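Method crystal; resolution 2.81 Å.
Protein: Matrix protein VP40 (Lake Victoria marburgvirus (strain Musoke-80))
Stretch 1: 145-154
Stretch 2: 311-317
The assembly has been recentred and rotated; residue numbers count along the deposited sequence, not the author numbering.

Stretch 1 (145-154) PAHPLRMLRE
Stretch 2, residues 311-317: NPTLSAV

How does stretch 2 enter the contact? Asn-311 (phi/psi -63/113, chi1 t) touches nothing opposite, but its backbone O accepts from Leu-314 N at 2.9 Å, turning the chain. Pro-312 (-68/-19, C-gamma endo) then points toward stretch 1, with Pro-312 CA 5.8 Å from Pro-148 CA (Pro-148 -51/-48, C-gamma exo). Pro-312 CB lies 3.8 Å from Pro-148 O, and Pro-148 CB is 4.3 Å from Pro-312 CG, two compact rings in apolar contact.

What does Thr-313 meet? Arg-153, helical and extended through chi1 t and chi2 t before bending at chi3 p (chi4 -110°), lays one guanidinium face over Thr-313 CA, 3.7 Å from Arg-153 NH1. Arg-153 NH1 donates hydrogen bonds to His-147 O at 2.9 Å and, weakly, to Pro-148 O at 2.9 Å, steadying that face. Thr-313 (-70/-12, chi1 p) sets CG2 4.1 Å from Ala-146 O.

Where does the tail touch again? In Leu-314 (-120/52) and Ser-315 (-165/88) the CA-to-CB bonds point away from stretch 1; extended, poorly ordered Ala-316 (-177/172) points CB toward Arg-150 CD, 3.8 Å away. Arg-150 is t through chi1-chi3, and its NH1 bridges Glu-154 OE1 at 3.3 Å.

What, then, holds the stretches together? No hydrogen bond crosses; packing buries 289 Å² in total, and the small Ala-316 methyl suits the aliphatic part of Arg-150.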

# COMPACT_ATOMS: atom_id res chain seq x y z
N PRO A 145 8.09 15.83 4.13
CA PRO A 145 7.97 16.94 5.03
C PRO A 145 6.56 17.14 5.50
O PRO A 145 5.60 16.84 4.79
CB PRO A 145 8.41 18.12 4.16
CG PRO A 145 8.38 17.63 2.75
CD PRO A 145 8.72 16.19 2.86
N ALA A 146 6.43 17.69 6.70
CA ALA A 146 5.15 18.18 7.15
C ALA A 146 4.15 17.07 7.34
O ALA A 146 3.01 17.34 7.68
CB ALA A 146 4.59 19.18 6.16
N HIS A 147 4.54 15.81 7.12
CA HIS A 147 3.56 14.76 7.20
C HIS A 147 3.12 14.54 8.63
O HIS A 147 3.95 14.45 9.51
CB HIS A 147 4.06 13.45 6.62
CG HIS A 147 2.94 12.53 6.28
ND1 HIS A 147 2.16 11.93 7.24
CD2 HIS A 147 2.38 12.21 5.09
CE1 HIS A 147 1.20 11.24 6.67
NE2 HIS A 147 1.32 11.38 5.36
N PRO A 148 1.80 14.46 8.86
CA PRO A 148 1.25 14.26 10.21
C PRO A 148 1.88 13.11 10.98
O PRO A 148 2.18 13.28 12.14
CB PRO A 148 -0.23 13.97 9.97
CG PRO A 148 -0.52 14.63 8.69
CD PRO A 148 0.75 14.69 7.87
N LEU A 149 2.00 11.96 10.35
CA LEU A 149 2.63 10.79 10.97
C LEU A 149 4.14 10.90 11.02
O LEU A 149 4.81 11.13 10.00
CB LEU A 149 2.25 9.51 10.21
CG LEU A 149 0.76 9.27 10.02
CD1 LEU A 149 0.56 8.06 9.13
CD2 LEU A 149 0.04 9.08 11.34
N ARG A 150 4.68 10.69 12.22
CA ARG A 150 6.11 10.86 12.41
C ARG A 150 6.94 9.94 11.49
O ARG A 150 7.93 10.38 10.92
CB ARG A 150 6.50 10.63 13.88
CG ARG A 150 7.94 11.01 14.14
CD ARG A 150 8.43 10.64 15.53
NE ARG A 150 9.89 10.51 15.53
CZ ARG A 150 10.75 11.52 15.58
NH1 ARG A 150 10.33 12.77 15.66
NH2 ARG A 150 12.06 11.29 15.53
N MSE A 151 6.52 8.69 11.35
CA MSE A 151 7.26 7.73 10.54
C MSE A 151 7.56 8.24 9.14
O MSE A 151 8.67 8.10 8.67
CB MSE A 151 6.49 6.42 10.49
CG MSE A 151 7.19 5.32 9.71
SE MSE A 151 8.51 4.34 10.79
CE MSE A 151 9.97 5.40 10.11
N LEU A 152 6.58 8.85 8.48
CA LEU A 152 6.79 9.35 7.12
C LEU A 152 7.48 10.66 7.16
O LEU A 152 8.35 10.91 6.35
CB LEU A 152 5.49 9.53 6.37
CG LEU A 152 4.64 8.27 6.17
CD1 LEU A 152 3.32 8.62 5.51
CD2 LEU A 152 5.39 7.28 5.33
N ARG A 153 7.08 11.51 8.12
CA ARG A 153 7.68 12.85 8.26
C ARG A 153 9.18 12.83 8.54
O ARG A 153 9.95 13.42 7.80
CB ARG A 153 6.99 13.64 9.37
CG ARG A 153 7.39 15.12 9.43
CD ARG A 153 6.74 15.93 10.57
NE ARG A 153 6.95 15.36 11.92
CZ ARG A 153 6.00 14.79 12.67
NH1 ARG A 153 4.74 14.71 12.26
NH2 ARG A 153 6.32 14.29 13.86
N GLU A 154 9.58 12.14 9.61
CA GLU A 154 10.96 12.10 10.07
C GLU A 154 11.70 10.86 9.61
O GLU A 154 12.91 10.78 9.73
CB GLU A 154 10.99 12.13 11.59
CG GLU A 154 10.29 13.32 12.21
CD GLU A 154 11.23 14.47 12.50
OE1 GLU A 154 12.16 14.30 13.31
OE2 GLU A 154 11.04 15.56 11.90
N ASN A 311 -1.25 19.96 17.43
CA ASN A 311 -0.52 19.84 16.20
C ASN A 311 0.48 18.71 16.30
O ASN A 311 1.45 18.85 17.04
CB ASN A 311 0.18 21.17 15.90
CG ASN A 311 1.00 21.14 14.64
OD1 ASN A 311 1.56 20.11 14.26
ND2 ASN A 311 1.07 22.28 13.95
N PRO A 312 0.27 17.62 15.51
CA PRO A 312 1.06 16.40 15.61
C PRO A 312 2.51 16.56 15.17
O PRO A 312 3.36 15.75 15.55
CB PRO A 312 0.32 15.43 14.68
CG PRO A 312 -0.25 16.29 13.63
CD PRO A 312 -0.67 17.54 14.38
N THR A 313 2.80 17.61 14.41
CA THR A 313 4.16 17.94 14.03
C THR A 313 4.97 18.44 15.27
O THR A 313 6.19 18.52 15.22
CB THR A 313 4.17 18.91 12.81
OG1 THR A 313 3.50 20.11 13.15
CG2 THR A 313 3.46 18.30 11.59
N LEU A 314 4.30 18.74 16.40
CA LEU A 314 4.97 19.22 17.61
C LEU A 314 4.71 18.25 18.78
O LEU A 314 4.29 18.67 19.86
CB LEU A 314 4.47 20.63 17.98
CG LEU A 314 4.51 21.70 16.87
CD1 LEU A 314 3.65 22.92 17.18
CD2 LEU A 314 5.94 22.13 16.60
N SER A 315 4.97 16.96 18.58
CA SER A 315 4.93 16.03 19.73
C SER A 315 5.58 14.66 19.46
O SER A 315 4.91 13.74 19.03
CB SER A 315 3.49 15.84 20.24
OG SER A 315 2.58 15.74 19.15
N ALA A 316 6.90 14.56 19.71
CA ALA A 316 7.61 13.26 19.95
C ALA A 316 9.13 13.44 20.27
O ALA A 316 9.68 14.54 20.17
CB ALA A 316 7.41 12.26 18.79
N VAL A 317 9.77 12.34 20.65
CA VAL A 317 11.19 12.36 20.98
C VAL A 317 11.79 10.96 20.93
O VAL A 317 12.84 10.71 21.52